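Local coordinates for SorB (Sorangium cellulosum, PDB 6B2V), which helps build the polyketide antibiotic sorangicin, its pyran synthase domain in module nine of the trans-acyltransferase assembly line probably closing a pyran ring in the growing chain, at residues H58-P63 / V95-A100; S212-A217 / M281-L286; H252-A257 / D269-D274. All coordinates share one frame; numbering follows the deposited sequence.

Interaction 1: residues H58-P63 / V95-A100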
loop_
_atom_site.group_PDB
_atom_site.type_symbol
_atom_site.label_atom_id
_atom_site.label_comp_id
_atom_site.label_asym_id
_atom_site.label_seq_id
_atom_site.Cartn_x
_atom_site.Cartn_y
_atom_site.Cartn_z
ATOM N N HIS A 58 -12.862 5.684 2.005
ATOM C CA HIS A 58 -11.742 5.969 2.881
ATOM C C HIS A 58 -11.788 7.321 3.583
ATOM O O HIS A 58 -10.807 7.964 3.697
ATOM C CB HIS A 58 -10.465 5.843 2.030
ATOM C CG HIS A 58 -9.237 5.503 2.785
ATOM N ND1 HIS A 58 -8.293 6.445 3.101
ATOM C CD2 HIS A 58 -8.785 4.342 3.283
ATOM C CE1 HIS A 58 -7.311 5.872 3.746
ATOM N NE2 HIS A 58 -7.582 4.594 3.865
ATOM N N GLU A 59 -12.973 7.790 3.902
ATOM C CA GLU A 59 -13.206 9.043 4.619
ATOM C C GLU A 59 -12.676 10.276 3.933
ATOM O O GLU A 59 -12.286 11.185 4.570
ATOM C CB GLU A 59 -12.740 8.977 6.054
ATOM C CG GLU A 59 -13.493 7.961 6.892
ATOM C CD GLU A 59 -13.041 7.854 8.332
ATOM O OE1 GLU A 59 -12.074 8.458 8.707
ATOM O OE2 GLU A 59 -13.682 7.124 9.099
ATOM N N GLN A 60 -12.628 10.193 2.624
ATOM C CA GLN A 60 -12.190 11.252 1.748
ATOM C C GLN A 60 -10.700 11.529 1.778
ATOM O O GLN A 60 -10.267 12.496 1.221
ATOM C CB GLN A 60 -12.957 12.546 1.963
ATOM C CG GLN A 60 -14.463 12.394 1.894
ATOM C CD GLN A 60 -14.979 11.820 0.606
ATOM O OE1 GLN A 60 -15.788 10.945 0.615
ATOM N NE2 GLN A 60 -14.563 12.343 -0.470
ATOM N N LEU A 61 -9.960 10.628 2.381
ATOM C CA LEU A 61 -8.522 10.736 2.512
ATOM C C LEU A 61 -7.848 9.852 1.468
ATOM O O LEU A 61 -8.087 8.714 1.394
ATOM C CB LEU A 61 -8.108 10.332 3.923
ATOM C CG LEU A 61 -6.620 10.131 4.165
ATOM C CD1 LEU A 61 -5.888 11.443 4.126
ATOM C CD2 LEU A 61 -6.345 9.429 5.453
ATOM N N PHE A 62 -6.966 10.423 0.664
ATOM C CA PHE A 62 -6.326 9.655 -0.384
ATOM C C PHE A 62 -5.457 8.639 0.305
ATOM O O PHE A 62 -4.587 8.991 1.017
ATOM C CB PHE A 62 -5.495 10.618 -1.245
ATOM C CG PHE A 62 -5.180 10.128 -2.621
ATOM C CD1 PHE A 62 -4.147 9.300 -2.839
ATOM C CD2 PHE A 62 -5.892 10.566 -3.697
ATOM C CE1 PHE A 62 -3.810 8.881 -4.104
ATOM C CE2 PHE A 62 -5.595 10.125 -4.973
ATOM C CZ PHE A 62 -4.554 9.278 -5.174
ATOM N N PRO A 63 -5.673 7.369 0.008
ATOM C CA PRO A 63 -4.933 6.346 0.705
ATOM C C PRO A 63 -3.482 6.323 0.343
ATOM O O PRO A 63 -3.134 6.466 -0.783
ATOM C CB PRO A 63 -5.609 5.036 0.267
ATOM C CG PRO A 63 -6.888 5.437 -0.278
ATOM C CD PRO A 63 -6.686 6.788 -0.865
ATOM N N VAL A 95 -6.870 15.371 1.594
ATOM C CA VAL A 95 -8.279 15.148 1.842
ATOM C C VAL A 95 -9.103 15.886 0.789
ATOM O O VAL A 95 -8.933 17.046 0.611
ATOM C CB VAL A 95 -8.669 15.654 3.204
ATOM C CG1 VAL A 95 -10.175 15.605 3.354
ATOM C CG2 VAL A 95 -7.987 14.869 4.271
ATOM N N ILE A 96 -9.952 15.174 0.068
ATOM C CA ILE A 96 -10.734 15.781 -0.972
ATOM C C ILE A 96 -12.198 15.539 -0.746
ATOM O O ILE A 96 -12.652 14.446 -0.895
ATOM C CB ILE A 96 -10.370 15.196 -2.325
ATOM C CG1 ILE A 96 -8.921 15.511 -2.632
ATOM C CG2 ILE A 96 -11.216 15.820 -3.412
ATOM C CD1 ILE A 96 -8.374 14.839 -3.849
ATOM N N ARG A 97 -12.895 16.600 -0.405
ATOM C CA ARG A 97 -14.301 16.548 -0.148
ATOM C C ARG A 97 -15.063 17.727 -0.724
ATOM O O ARG A 97 -15.890 17.586 -1.546
ATOM C CB ARG A 97 -14.536 16.551 1.329
ATOM C CG ARG A 97 -15.889 16.017 1.742
ATOM C CD ARG A 97 -16.076 16.296 3.210
ATOM N NE ARG A 97 -15.630 15.152 3.973
ATOM C CZ ARG A 97 -14.582 15.090 4.774
ATOM N NH1 ARG A 97 -13.797 16.138 4.972
ATOM N NH2 ARG A 97 -14.323 13.932 5.359
ATOM N N ASP A 98 -14.753 18.895 -0.240
ATOM C CA ASP A 98 -15.470 20.090 -0.658
ATOM C C ASP A 98 -15.380 20.457 -2.158
ATOM O O ASP A 98 -16.349 20.768 -2.811
ATOM C CB ASP A 98 -14.952 21.252 0.190
ATOM C CG ASP A 98 -13.424 21.203 0.391
ATOM O OD1 ASP A 98 -12.906 20.345 1.149
ATOM O OD2 ASP A 98 -12.738 22.017 -0.240
ATOM N N ARG A 99 -14.182 20.366 -2.673
ATOM C CA ARG A 99 -13.852 20.773 -4.019
ATOM C C ARG A 99 -12.910 19.797 -4.689
ATOM O O ARG A 99 -12.098 19.237 -4.041
ATOM C CB ARG A 99 -13.135 22.093 -3.814
ATOM C CG ARG A 99 -12.256 22.657 -4.938
ATOM C CD ARG A 99 -12.257 24.169 -4.980
ATOM N NE ARG A 99 -13.582 24.675 -5.211
ATOM C CZ ARG A 99 -14.035 25.212 -6.346
ATOM N NH1 ARG A 99 -13.278 25.406 -7.397
ATOM N NH2 ARG A 99 -15.301 25.575 -6.406
ATOM N N ALA A 100 -12.943 19.708 -6.000
ATOM C CA ALA A 100 -12.013 18.855 -6.712
ATOM C C ALA A 100 -10.567 19.381 -6.627
ATOM O O ALA A 100 -10.350 20.506 -6.354
ATOM C CB ALA A 100 -12.384 18.713 -8.134
#
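Gln60 grips Ile96 with both its backbone and its side chain. The carbonyl oxygen Gln60 O accepts the amide hydrogen of Ile96 N at 2.9 Å, while Gln60 NE2 donates to Ile96 O, also at 2.9 Å. The second bond is straight (164° at the hydrogen) and lies in both the side-chain amide plane and the carbonyl plane of Ile96. A bend at chi2 (-57°) turns the amide back to reach this carbonyl, so that both backbone polar atoms of Ile96 are satisfied. Glutamine suits the place because NE2 has two hydrogens to give: it also donates to Gly50 O. Gln60 O has a further, weaker partner in the CA-H of Val95, with CA 3.4 Å from the oxygen.

Gln60 occupies a corner of a type I' turn from His58 to Leu61, in the loop leading to helix 64-77 of the predicted N-terminal hotdog fold. The turn is closed by Leu61 N bonding to His58 O at 3.1 Å, and His58 ND1 donates to Leu61 O at 2.8 Å. The partnering segment, 95-100, belongs to the loop between strands 82-90 and 101-110, where Val95 O accepts a bond from Arg122 NH1.

Arg97 lays one guanidinium face over Gln60 CB, offset toward the rim, with its NE 3.6 Å from Gln60 CG. The two chains cross at about a right angle, their flat ends turned 52° apart, and the aliphatic part of Gln60 meets the arginine. Beside the backbone bridge, Leu61 CD1 rests on Val95 CG2 at 4.0 Å.

Interaction 2: residues S212-A217 / M281-L286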
loop_
_atom_site.group_PDB
_atom_site.type_symbol
_atom_site.label_atom_id
_atom_site.label_comp_id
_atom_site.label_asym_id
_atom_site.label_seq_id
_atom_site.Cartn_x
_atom_site.Cartn_y
_atom_site.Cartn_z
ATOM N N SER A 212 -6.228 -3.717 2.584
ATOM C CA SER A 212 -6.406 -5.003 3.233
ATOM C C SER A 212 -5.064 -5.627 3.612
ATOM O O SER A 212 -4.982 -6.377 4.504
ATOM C CB SER A 212 -7.179 -5.964 2.356
ATOM O OG SER A 212 -8.442 -5.468 2.077
ATOM N N VAL A 213 -4.082 -5.438 2.781
ATOM C CA VAL A 213 -2.752 -5.925 3.099
ATOM C C VAL A 213 -2.074 -5.161 4.262
ATOM O O VAL A 213 -1.422 -5.704 5.079
ATOM C CB VAL A 213 -1.839 -5.889 1.859
ATOM C CG1 VAL A 213 -0.478 -6.438 2.161
ATOM C CG2 VAL A 213 -2.434 -6.638 0.708
ATOM N N LEU A 214 -2.238 -3.861 4.231
ATOM C CA LEU A 214 -1.655 -3.016 5.260
ATOM C C LEU A 214 -2.290 -3.059 6.646
ATOM O O LEU A 214 -1.634 -2.911 7.600
ATOM C CB LEU A 214 -1.510 -1.553 4.801
ATOM C CG LEU A 214 -0.641 -1.321 3.544
ATOM C CD1 LEU A 214 -0.317 0.139 3.358
ATOM C CD2 LEU A 214 0.614 -2.160 3.519
ATOM N N VAL A 215 -3.592 -3.289 6.690
ATOM C CA VAL A 215 -4.297 -3.246 7.964
ATOM C C VAL A 215 -3.759 -4.214 8.992
ATOM O O VAL A 215 -3.634 -3.855 10.113
ATOM C CB VAL A 215 -5.854 -3.358 7.767
ATOM C CG1 VAL A 215 -6.591 -3.819 9.017
ATOM C CG2 VAL A 215 -6.384 -2.023 7.395
ATOM N N PRO A 216 -3.438 -5.431 8.609
ATOM C CA PRO A 216 -2.911 -6.359 9.599
ATOM C C PRO A 216 -1.571 -5.913 10.195
ATOM O O PRO A 216 -1.323 -6.199 11.308
ATOM C CB PRO A 216 -2.829 -7.682 8.830
ATOM C CG PRO A 216 -3.919 -7.550 7.896
ATOM C CD PRO A 216 -3.849 -6.145 7.404
ATOM N N ALA A 217 -0.710 -5.311 9.375
ATOM C CA ALA A 217 0.559 -4.774 9.843
ATOM C C ALA A 217 0.374 -3.590 10.794
ATOM O O ALA A 217 1.062 -3.477 11.731
ATOM C CB ALA A 217 1.441 -4.384 8.658
ATOM N N MET A 281 2.560 -10.111 -3.533
ATOM C CA MET A 281 3.223 -8.861 -3.247
ATOM C C MET A 281 3.902 -8.914 -1.912
ATOM O O MET A 281 3.368 -9.437 -1.019
ATOM C CB MET A 281 2.284 -7.673 -3.218
ATOM C CG MET A 281 1.636 -7.357 -4.521
ATOM S SD MET A 281 0.680 -5.851 -4.431
ATOM C CE MET A 281 -0.388 -6.300 -3.088
ATOM N N ALA A 282 5.092 -8.335 -1.867
ATOM C CA ALA A 282 5.882 -8.263 -0.663
ATOM C C ALA A 282 6.174 -6.814 -0.282
ATOM O O ALA A 282 6.790 -6.087 -1.019
ATOM C CB ALA A 282 7.192 -8.992 -0.823
ATOM N N PHE A 283 5.725 -6.457 0.918
ATOM C CA PHE A 283 5.999 -5.149 1.512
ATOM C C PHE A 283 7.100 -5.357 2.552
ATOM O O PHE A 283 6.968 -6.082 3.429
ATOM C CB PHE A 283 4.766 -4.561 2.207
ATOM C CG PHE A 283 3.691 -4.065 1.292
ATOM C CD1 PHE A 283 2.705 -4.891 0.838
ATOM C CD2 PHE A 283 3.631 -2.746 0.949
ATOM C CE1 PHE A 283 1.730 -4.430 0.024
ATOM C CE2 PHE A 283 2.642 -2.286 0.158
ATOM C CZ PHE A 283 1.694 -3.124 -0.307
ATOM N N ARG A 284 8.233 -4.708 2.333
ATOM C CA ARG A 284 9.328 -4.827 3.223
ATOM C C ARG A 284 9.587 -3.546 3.955
ATOM O O ARG A 284 9.736 -2.557 3.363
ATOM C CB ARG A 284 10.613 -5.106 2.482
ATOM C CG ARG A 284 10.566 -6.205 1.489
ATOM C CD ARG A 284 10.345 -7.510 2.119
ATOM N NE ARG A 284 11.422 -7.939 2.929
ATOM C CZ ARG A 284 11.348 -8.986 3.713
ATOM N NH1 ARG A 284 10.254 -9.670 3.714
ATOM N NH2 ARG A 284 12.377 -9.369 4.446
ATOM N N GLY A 285 9.728 -3.649 5.246
ATOM C CA GLY A 285 10.074 -2.481 6.020
ATOM C C GLY A 285 9.155 -1.310 6.070
ATOM O O GLY A 285 9.522 -0.219 5.775
ATOM N N LEU A 286 7.931 -1.588 6.460
ATOM C CA LEU A 286 6.893 -0.577 6.617
ATOM C C LEU A 286 6.826 -0.046 8.042
ATOM O O LEU A 286 6.789 -0.779 8.952
ATOM C CB LEU A 286 5.525 -1.177 6.311
ATOM C CG LEU A 286 4.339 -0.295 6.626
ATOM C CD1 LEU A 286 4.145 0.815 5.610
ATOM C CD2 LEU A 286 3.049 -1.098 6.740
#
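Leu214 and Phe283 meet in a CH-pi contact, the one interaction here that involves an aromatic face. The methyl CD2 of Leu214 lies 3.9 Å from the centroid of the Phe283 ring and only 10° off the ring normal, so it sits squarely over the centre and approaches several ring carbons about equally. The two side chains cross at about a right angle, which brings a single methyl branch down on the ring. Leucine fits because it branches at CG, one bond farther out than valine, which carries the CD2 methyl well clear of the helix backbone.

The remaining contacts are between apolar side chains, with no hydrogen bond across the pair. Val213 divides its branches between two partners: CG1 touches Phe283 CE1 at 3.7 Å, approaching the ring obliquely, whereas CG2 meets the terminal methyl CE of Met281 at 4.3 Å. This split follows from chi1 of -178°, which sets CG1 opposite the backbone N and leaves CG2 beside it. One turn further along, Leu286 CD2 fills the angle between Leu214 CD2, 4.2 Å away, and Ala217 CB, 4.1 Å away. The small alanine lets the leucine come close to the helix.

Met281 and Phe283 face the helix by the normal alternation of a strand; Leu286 does so as well because the alternation is broken at Gly285, where a G1 beta bulge opposite Tyr268 accompanies a corner in the chain; glycine accepts the positive phi needed there.

Helix 207-225, kinked at Pro216, probably serves as the core helix that the sheet of the predicted C-terminal hotdog fold wraps. Its segment 212-217 runs at 38° to strand 281-284, with a closest approach of 10.7 Å between their axes. Strand 279-289 lies between strands 232-241 and 267-273, whose Leu236, Leu239 and Val270 also pack on Phe283.

Interaction 3: residues H252-A257 / D269-D274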
loop_
_atom_site.group_PDB
_atom_site.type_symbol
_atom_site.label_atom_id
_atom_site.label_comp_id
_atom_site.label_asym_id
_atom_site.label_seq_id
_atom_site.Cartn_x
_atom_site.Cartn_y
_atom_site.Cartn_z
ATOM N N HIS A 252 0.121 -11.920 5.663
ATOM C CA HIS A 252 1.054 -12.323 6.688
ATOM C C HIS A 252 1.968 -11.169 7.027
ATOM O O HIS A 252 2.780 -10.837 6.290
ATOM C CB HIS A 252 1.884 -13.492 6.186
ATOM C CG HIS A 252 2.845 -14.038 7.199
ATOM N ND1 HIS A 252 4.101 -14.484 6.878
ATOM C CD2 HIS A 252 2.734 -14.169 8.536
ATOM C CE1 HIS A 252 4.711 -14.870 7.978
ATOM N NE2 HIS A 252 3.881 -14.730 8.992
ATOM N N ALA A 253 1.771 -10.646 8.221
ATOM C CA ALA A 253 2.521 -9.534 8.761
ATOM C C ALA A 253 3.297 -9.906 10.011
ATOM O O ALA A 253 2.842 -10.626 10.819
ATOM C CB ALA A 253 1.552 -8.440 9.187
ATOM N N ARG A 254 4.336 -9.065 10.402
ATOM C CA ARG A 254 5.409 -9.572 11.216
ATOM C C ARG A 254 6.476 -8.496 11.357
ATOM O O ARG A 254 6.603 -7.647 10.576
ATOM C CB ARG A 254 6.039 -10.864 10.604
ATOM C CG ARG A 254 6.682 -10.679 9.265
ATOM C CD ARG A 254 7.197 -11.989 8.664
ATOM N NE ARG A 254 7.849 -11.739 7.392
ATOM C CZ ARG A 254 7.218 -11.620 6.254
ATOM N NH1 ARG A 254 7.896 -11.335 5.154
ATOM N NH2 ARG A 254 5.921 -11.747 6.235
ATOM N N ARG A 255 6.740 -8.312 12.676
ATOM C CA ARG A 255 7.719 -7.321 13.007
ATOM C C ARG A 255 8.966 -7.660 12.189
ATOM O O ARG A 255 9.342 -8.773 12.116
ATOM C CB ARG A 255 7.983 -7.298 14.527
ATOM C CG ARG A 255 8.968 -6.257 15.052
ATOM C CD ARG A 255 8.468 -4.834 14.949
ATOM N NE ARG A 255 9.289 -3.849 15.668
ATOM C CZ ARG A 255 9.174 -3.575 16.943
ATOM N NH1 ARG A 255 9.975 -2.698 17.479
ATOM N NH2 ARG A 255 8.293 -4.170 17.700
ATOM N N ALA A 256 9.595 -6.634 11.637
ATOM C CA ALA A 256 10.793 -6.793 10.870
ATOM C C ALA A 256 11.978 -7.118 11.760
ATOM O O ALA A 256 11.929 -6.986 12.926
ATOM C CB ALA A 256 11.064 -5.541 10.079
ATOM N N ALA A 257 13.041 -7.556 11.113
ATOM C CA ALA A 257 14.272 -7.865 11.821
ATOM C C ALA A 257 14.833 -6.647 12.523
ATOM O O ALA A 257 15.313 -6.759 13.612
ATOM C CB ALA A 257 15.283 -8.457 10.879
ATOM N N ASP A 269 7.153 -6.191 8.131
ATOM C CA ASP A 269 7.150 -6.846 6.831
ATOM C C ASP A 269 5.735 -7.459 6.649
ATOM O O ASP A 269 5.176 -7.934 7.595
ATOM C CB ASP A 269 8.205 -7.954 6.730
ATOM C CG ASP A 269 9.632 -7.440 6.804
ATOM O OD1 ASP A 269 9.888 -6.346 6.441
ATOM O OD2 ASP A 269 10.447 -8.192 7.278
ATOM N N VAL A 270 5.141 -7.323 5.471
ATOM C CA VAL A 270 3.850 -7.917 5.250
ATOM C C VAL A 270 3.724 -8.448 3.816
ATOM O O VAL A 270 3.953 -7.756 2.923
ATOM C CB VAL A 270 2.708 -6.981 5.691
ATOM C CG1 VAL A 270 2.678 -5.669 4.955
ATOM C CG2 VAL A 270 1.397 -7.659 5.510
ATOM N N ASP A 271 3.274 -9.679 3.665
ATOM C CA ASP A 271 3.124 -10.253 2.369
ATOM C C ASP A 271 1.668 -10.616 2.088
ATOM O O ASP A 271 0.935 -10.966 2.951
ATOM C CB ASP A 271 3.868 -11.589 2.196
ATOM C CG ASP A 271 5.388 -11.427 2.154
ATOM O OD1 ASP A 271 5.839 -10.486 2.653
ATOM O OD2 ASP A 271 6.091 -12.187 1.590
ATOM N N LEU A 272 1.335 -10.492 0.813
ATOM C CA LEU A 272 0.066 -10.917 0.285
ATOM C C LEU A 272 0.368 -12.216 -0.482
ATOM O O LEU A 272 1.112 -12.247 -1.350
ATOM C CB LEU A 272 -0.548 -9.903 -0.668
ATOM C CG LEU A 272 -1.850 -10.348 -1.361
ATOM C CD1 LEU A 272 -2.993 -10.473 -0.366
ATOM C CD2 LEU A 272 -2.251 -9.365 -2.408
ATOM N N VAL A 273 -0.298 -13.277 -0.082
ATOM C CA VAL A 273 -0.119 -14.564 -0.685
ATOM C C VAL A 273 -1.440 -15.170 -1.186
ATOM O O VAL A 273 -2.460 -14.856 -0.736
ATOM C CB VAL A 273 0.545 -15.608 0.253
ATOM C CG1 VAL A 273 1.863 -15.087 0.789
ATOM C CG2 VAL A 273 -0.345 -16.005 1.410
ATOM N N ASP A 274 -1.307 -16.052 -2.152
ATOM C CA ASP A 274 -2.459 -16.768 -2.644
ATOM C C ASP A 274 -2.766 -17.966 -1.754
ATOM O O ASP A 274 -2.170 -18.200 -0.774
ATOM C CB ASP A 274 -2.386 -17.128 -4.151
ATOM C CG ASP A 274 -1.290 -18.098 -4.492
ATOM O OD1 ASP A 274 -0.941 -18.836 -3.612
ATOM O OD2 ASP A 274 -0.913 -18.127 -5.650
HETATM O O HOH W 1 10.173 -10.719 8.060
HETATM O O HOH W 2 12.951 -8.165 8.191
#
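His252 and Asp271 form a hydrogen-bonded antiparallel pair: His252 N donates to Asp271 O at 3.0 Å, and Asp271 N returns a bond to His252 O at 2.9 Å. Farther along the hairpin, Asp269 N bonds to Arg254 O, again at 2.9 Å. Between these pairs, Ala253 faces Val270 as a non-hydrogen-bonded pair, with Ala253 CB 3.8 Å from Val270 CG2. This apolar face is tightly packed against helix 207-225, where Ala217 touches both residues; a small and a branched side chain fill the narrow layer beneath the helix.

The other face is polar and more loosely joined. Arg254 takes the hindered chi1 of 63°, and its extended chain crosses obliquely over the neighbouring strand until the guanidinium covers Asp269 CB with one face. Asp271 OD1 lies at the guanidinium edge, near its plane, and accepts a weak, salt-bridging hydrogen bond from Arg254 NH1 at 3.3 Å. The carboxylate itself is turned 68° from the guanidinium. The Asp269 carboxylate, by contrast, is tied to the Arg254 guanidinium through water: one water accepts from Arg254 NE at 2.6 Å and donates to Asp269 OD2 at 2.7 Å. A second water links the same OD2, at 2.7 Å, to the backbone N of Ala257, where the strand has given way to loop. Asp269 OD1 meanwhile accepts from Gly285 N.

Arg284 NH1 comes close to Arg254 NH1, so two positive groups share this face with two aspartates. The acids probably offset that crowding of charge, and the arginines in turn would favour ionised Asp269 and Asp271.

From the N terminus, interaction 1 comes first: it closes the loop that holds helix 64-77 and strand 82-90, pinning two connections of the predicted N-terminal hotdog fold together near the surface. It is complete before the others begin, and its centre lies about 23 Å from that of interaction 2. Helix segment 212-217 then opens interaction 2, which closes only at strand segment 281-286. Interaction 3, a hairpin of strands 250-255 and 267-273, starts and finishes within that span. Their centres are about 6 Å apart, and strands 267-273 and 279-289 are sheet neighbours, so hairpin, third strand and helix form one layered unit of the predicted C-terminal hotdog fold.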